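Local coordinates for DNA-entry nuclease (Competence-specific nuclease) (Streptococcus agalactiae ILRI112, PDB 4QGO), which is a DNA-entry nuclease of the beta-beta-alpha (His-Me finger) class that probably cleaves DNA and RNA without sequence specificity, at residues Gly105-Lys110 with Ala211-Asp216; Lys123-Ser128 with Pro132-Thr137. The protein carries 1 engineered substitution. All coordinates share one frame; numbering follows the deposited sequence.

Interaction 1 of 2, residues Gly105-Lys110 with Ala211-Asp216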
loop_
_atom_site.group_PDB
_atom_site.type_symbol
_atom_site.label_atom_id
_atom_site.label_comp_id
_atom_site.label_asym_id
_atom_site.label_seq_id
_atom_site.Cartn_x
_atom_site.Cartn_y
_atom_site.Cartn_z
ATOM N N GLY A 105 10.891 16.627 -3.324
ATOM C CA GLY A 105 11.609 17.389 -2.319
ATOM C C GLY A 105 12.095 16.559 -1.147
ATOM O O GLY A 105 13.143 16.840 -0.577
ATOM N N HIS A 106 11.320 15.545 -0.766
ATOM C CA HIS A 106 11.703 14.657 0.329
ATOM C C HIS A 106 11.527 13.220 -0.138
ATOM O O HIS A 106 10.825 12.962 -1.115
ATOM C CB HIS A 106 10.858 14.913 1.566
ATOM C CG HIS A 106 9.399 14.687 1.347
ATOM N ND1 HIS A 106 8.559 15.665 0.858
ATOM C CD2 HIS A 106 8.629 13.588 1.531
ATOM C CE1 HIS A 106 7.335 15.178 0.757
ATOM N NE2 HIS A 106 7.351 13.920 1.158
ATOM N N ALA A 107 12.156 12.286 0.565
ATOM C CA ALA A 107 12.229 10.902 0.095
ATOM C C ALA A 107 11.047 10.039 0.524
ATOM O O ALA A 107 10.542 9.254 -0.280
ATOM C CB ALA A 107 13.516 10.258 0.552
ATOM N N VAL A 108 10.610 10.185 1.773
ATOM C CA VAL A 108 9.617 9.262 2.337
ATOM C C VAL A 108 8.447 9.950 3.032
ATOM O O VAL A 108 8.573 11.078 3.512
ATOM C CB VAL A 108 10.253 8.246 3.310
ATOM C CG1 VAL A 108 11.197 7.310 2.563
ATOM C CG2 VAL A 108 10.974 8.953 4.465
ATOM N N ASP A 109 7.318 9.238 3.052
ATOM C CA ASP A 109 6.084 9.669 3.700
ATOM C C ASP A 109 5.654 8.576 4.665
ATOM O O ASP A 109 5.993 7.407 4.487
ATOM C CB ASP A 109 4.945 9.808 2.678
ATOM C CG ASP A 109 5.135 10.960 1.718
ATOM O OD1 ASP A 109 5.888 11.900 2.031
ATOM O OD2 ASP A 109 4.483 10.938 0.652
ATOM N N LYS A 110 4.918 8.968 5.695
ATOM C CA LYS A 110 4.217 8.003 6.517
ATOM C C LYS A 110 3.169 7.393 5.610
ATOM O O LYS A 110 2.222 8.060 5.192
ATOM C CB LYS A 110 3.576 8.690 7.718
ATOM C CG LYS A 110 4.596 9.170 8.743
ATOM C CD LYS A 110 3.960 10.070 9.799
ATOM C CE LYS A 110 5.024 10.721 10.671
ATOM N NZ LYS A 110 4.507 11.920 11.396
ATOM N N ALA A 211 12.427 7.049 -8.416
ATOM C CA ALA A 211 13.380 6.988 -9.530
ATOM C C ALA A 211 14.741 7.600 -9.199
ATOM O O ALA A 211 15.765 7.185 -9.739
ATOM C CB ALA A 211 12.795 7.645 -10.766
ATOM N N SER A 212 14.760 8.561 -8.284
ATOM C CA SER A 212 15.964 9.354 -8.045
ATOM C C SER A 212 16.863 8.810 -6.944
ATOM O O SER A 212 17.864 9.424 -6.611
ATOM C CB SER A 212 15.585 10.798 -7.699
ATOM O OG SER A 212 15.081 10.878 -6.375
ATOM N N TYR A 213 16.513 7.666 -6.369
ATOM C CA TYR A 213 17.349 7.107 -5.321
ATOM C C TYR A 213 17.174 5.612 -5.168
ATOM O O TYR A 213 16.248 5.032 -5.731
ATOM C CB TYR A 213 17.111 7.825 -3.983
ATOM C CG TYR A 213 15.744 7.659 -3.315
ATOM C CD1 TYR A 213 15.361 6.450 -2.715
ATOM C CD2 TYR A 213 14.883 8.743 -3.197
ATOM C CE1 TYR A 213 14.138 6.328 -2.077
ATOM C CE2 TYR A 213 13.653 8.630 -2.547
ATOM C CZ TYR A 213 13.296 7.420 -1.980
ATOM O OH TYR A 213 12.093 7.300 -1.325
ATOM N N THR A 214 18.059 4.996 -4.392
ATOM C CA THR A 214 17.864 3.615 -3.987
ATOM C C THR A 214 17.754 3.532 -2.473
ATOM O O THR A 214 18.252 4.385 -1.749
ATOM C CB THR A 214 18.988 2.687 -4.507
ATOM O OG1 THR A 214 20.261 3.175 -4.065
ATOM C CG2 THR A 214 18.955 2.627 -6.023
ATOM N N MET A 215 17.070 2.501 -2.002
ATOM C CA MET A 215 16.901 2.275 -0.576
ATOM C C MET A 215 17.362 0.882 -0.177
ATOM O O MET A 215 17.126 -0.081 -0.897
ATOM C CB MET A 215 15.434 2.441 -0.177
ATOM C CG MET A 215 15.216 2.278 1.326
ATOM S SD MET A 215 13.485 2.307 1.818
ATOM C CE MET A 215 13.115 4.051 1.746
ATOM N N ASP A 216 18.024 0.787 0.972
ATOM C CA ASP A 216 18.318 -0.497 1.600
ATOM C C ASP A 216 17.113 -0.818 2.474
ATOM O O ASP A 216 16.884 -0.151 3.487
ATOM C CB ASP A 216 19.578 -0.368 2.464
ATOM C CG ASP A 216 20.013 -1.691 3.075
ATOM O OD1 ASP A 216 19.214 -2.649 3.081
ATOM O OD2 ASP A 216 21.163 -1.774 3.564
#
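The backbones of Ala107 and Tyr213 stay apart, with 8.4 Å between the CA atom of Ala107 and the CA atom of Tyr213; strands 108-112 and 213-215 belong to separate sheets, and side chains bridge them. Tyr213 does most of this. Its ring carbon CG sits between the backbone N and the carbonyl carbon (chi1 67°), an orientation that sends the phenol across to Ala107, where OH of Tyr213 donates to O of Ala107 at 2.7 Å. The donor lies well above the carbonyl plane, 50° out of it, and misses the lone pairs. The ring also meets the methyl of Ala107, CE2 of Tyr213 lying 3.5 Å from CB of Ala107. Next to it, Met215 reaches across with an extended chain that bends at its last torsion (chi3 -77°) and lays CE 3.9 Å from CG1 of Val108. Ile222 of strand 222-224 touches all four of these side chains and adds to the apolar patch. On another side of segment 105-110, NE2 of His106 donates in its ring plane to the syn lone pair of OD1 of Asp109, 2.6 Å away. The contact joins the entry to the first strand of the beta-beta-alpha finger to the C-terminal strand pair 213-215 and 222-224.

Interaction 2 of 2, residues Lys123-Ser128 with Pro132-Thr137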
loop_
_atom_site.group_PDB
_atom_site.type_symbol
_atom_site.label_atom_id
_atom_site.label_comp_id
_atom_site.label_asym_id
_atom_site.label_seq_id
_atom_site.Cartn_x
_atom_site.Cartn_y
_atom_site.Cartn_z
ATOM N N LYS A 123 -15.701 2.783 14.056
ATOM C CA LYS A 123 -15.711 2.958 15.504
ATOM C C LYS A 123 -14.595 2.196 16.209
ATOM O O LYS A 123 -14.443 0.987 16.020
ATOM C CB LYS A 123 -17.071 2.532 16.068
ATOM C CG LYS A 123 -17.193 2.677 17.575
ATOM C CD LYS A 123 -16.910 4.103 18.009
ATOM N N GLY A 124 -13.808 2.919 17.002
ATOM C CA GLY A 124 -12.796 2.312 17.852
ATOM C C GLY A 124 -11.422 2.172 17.217
ATOM O O GLY A 124 -10.447 1.827 17.882
ATOM N N TRP A 125 -11.342 2.434 15.920
ATOM C CA TRP A 125 -10.095 2.230 15.192
ATOM C C TRP A 125 -9.156 3.424 15.258
ATOM O O TRP A 125 -9.579 4.578 15.131
ATOM C CB TRP A 125 -10.416 1.895 13.735
ATOM C CG TRP A 125 -9.229 1.578 12.884
ATOM C CD1 TRP A 125 -8.348 0.549 13.055
ATOM C CD2 TRP A 125 -8.819 2.270 11.701
ATOM N NE1 TRP A 125 -7.397 0.573 12.058
ATOM C CE2 TRP A 125 -7.669 1.615 11.210
ATOM C CE3 TRP A 125 -9.317 3.375 11.005
ATOM C CZ2 TRP A 125 -7.001 2.036 10.059
ATOM C CZ3 TRP A 125 -8.660 3.791 9.861
ATOM C CH2 TRP A 125 -7.502 3.126 9.403
ATOM N N ASP A 126 -7.870 3.145 15.443
ATOM C CA ASP A 126 -6.871 4.198 15.438
ATOM C C ASP A 126 -6.617 4.633 13.990
ATOM O O ASP A 126 -5.882 3.985 13.243
ATOM C CB ASP A 126 -5.595 3.714 16.137
ATOM C CG ASP A 126 -4.506 4.764 16.176
ATOM O OD1 ASP A 126 -4.732 5.892 15.691
ATOM O OD2 ASP A 126 -3.415 4.453 16.697
ATOM N N ALA A 127 -7.252 5.737 13.599
ATOM C CA ALA A 127 -7.154 6.241 12.236
ATOM C C ALA A 127 -6.048 7.284 12.103
ATOM O O ALA A 127 -5.946 7.962 11.081
ATOM C CB ALA A 127 -8.496 6.829 11.793
ATOM N N SER A 128 -5.217 7.398 13.134
ATOM C CA SER A 128 -4.164 8.413 13.158
ATOM C C SER A 128 -2.936 8.049 12.333
ATOM O O SER A 128 -2.760 6.907 11.903
ATOM C CB SER A 128 -3.727 8.697 14.596
ATOM O OG SER A 128 -2.889 7.662 15.079
ATOM N N PRO A 132 0.698 2.165 14.838
ATOM C CA PRO A 132 1.927 1.448 14.482
ATOM C C PRO A 132 1.677 0.185 13.667
ATOM O O PRO A 132 2.623 -0.388 13.127
ATOM C CB PRO A 132 2.531 1.098 15.848
ATOM C CG PRO A 132 1.338 0.991 16.750
ATOM C CD PRO A 132 0.399 2.072 16.281
ATOM N N GLN A 133 0.426 -0.255 13.582
ATOM C CA GLN A 133 0.110 -1.427 12.783
ATOM C C GLN A 133 -0.346 -1.046 11.381
ATOM O O GLN A 133 -0.528 -1.919 10.533
ATOM C CB GLN A 133 -0.988 -2.264 13.455
ATOM C CG GLN A 133 -0.695 -2.594 14.899
ATOM C CD GLN A 133 -1.380 -3.863 15.361
ATOM O OE1 GLN A 133 -2.210 -4.436 14.654
ATOM N NE2 GLN A 133 -1.031 -4.310 16.556
ATOM N N ASN A 134 -0.518 0.253 11.138
ATOM C CA ASN A 134 -1.105 0.742 9.881
ATOM C C ASN A 134 -0.207 1.683 9.093
ATOM O O ASN A 134 -0.643 2.243 8.097
ATOM C CB ASN A 134 -2.453 1.451 10.153
ATOM C CG ASN A 134 -3.273 1.710 8.876
ATOM O OD1 ASN A 134 -3.396 0.849 8.017
ATOM N ND2 ASN A 134 -3.838 2.911 8.759
ATOM N N VAL A 135 1.038 1.873 9.526
ATOM C CA VAL A 135 1.906 2.856 8.873
ATOM C C VAL A 135 3.288 2.285 8.614
ATOM O O VAL A 135 3.906 1.704 9.512
ATOM C CB VAL A 135 2.042 4.140 9.724
ATOM C CG1 VAL A 135 2.959 5.144 9.015
ATOM C CG2 VAL A 135 0.675 4.747 9.999
ATOM N N VAL A 136 3.761 2.450 7.381
ATOM C CA VAL A 136 5.116 2.057 7.008
ATOM C C VAL A 136 5.877 3.244 6.435
ATOM O O VAL A 136 5.300 4.298 6.141
ATOM C CB VAL A 136 5.135 0.899 5.983
ATOM C CG1 VAL A 136 4.549 -0.369 6.599
ATOM C CG2 VAL A 136 4.380 1.283 4.692
ATOM N N THR A 137 7.187 3.069 6.286
ATOM C CA THR A 137 8.012 4.026 5.569
ATOM C C THR A 137 7.798 3.794 4.085
ATOM O O THR A 137 8.136 2.736 3.571
ATOM C CB THR A 137 9.490 3.842 5.928
ATOM O OG1 THR A 137 9.666 4.133 7.319
ATOM C CG2 THR A 137 10.383 4.762 5.088
HETATM O O HOH W 1 -4.313 4.769 10.929
#
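Trp125 and Asn134 meet where the loop after helix 116-119 approaches the residue just before strand 135-139, the second strand of the beta-beta-alpha finger, and their side chains cross at about a right angle. The indole and amide planes are 65° apart. Each residue holds CG anti to its own backbone nitrogen (chi1 -176° in Trp125, -167° in Asn134), which brings the six-membered part of the indole to the amide: ND2 of Asn134 lies 3.5 Å from CZ2 of Trp125, and CH2 is only slightly farther. Asn55 ties the two together, accepting from NE1 of Trp125 and donating to OD1 of Asn134. That oxygen also accepts a hydrogen bond from the backbone N of Ile114, which leaves little doubt about how the buried amide is turned. CA of Ala127 lies over one face of the indole, 3.6 Å above the ring plane of Trp125 and offset toward the rim. The loop contains an Asx turn: OD1 of Asp126 accepts from the backbone N of Ser128 at 3.0 Å. The same OD1 also accepts, on its syn lone pair, from OG of Ser128 at 2.6 Å. One water joins the segments: it takes a hydrogen bond from ND2 of Asn134 at 2.9 Å and donates to the carbonyl oxygens of Asp126 and Ser128.

The centres of interactions 1 and 2 lie about 22 Å apart, yet both reach the same two-stranded antiparallel sheet, formed by strands 108-112 and 135-139. In chain order, 105-110 comes first, 123-128 and 132-137 follow, and 211-216 lies near the C-terminus; interaction 2 is therefore local, whereas interaction 1 joins parts about a hundred residues apart. The two contacts meet across the sheet, where CG1 of Val108 packs 3.7 Å from CG2 of Thr137 and CB of Lys110 lies 3.8 Å from CG1 of Val135. Interaction 1 links this antiparallel strand pair of the nuclease finger to the C-terminal strands, and interaction 2 links it to the loop that connects its two strands.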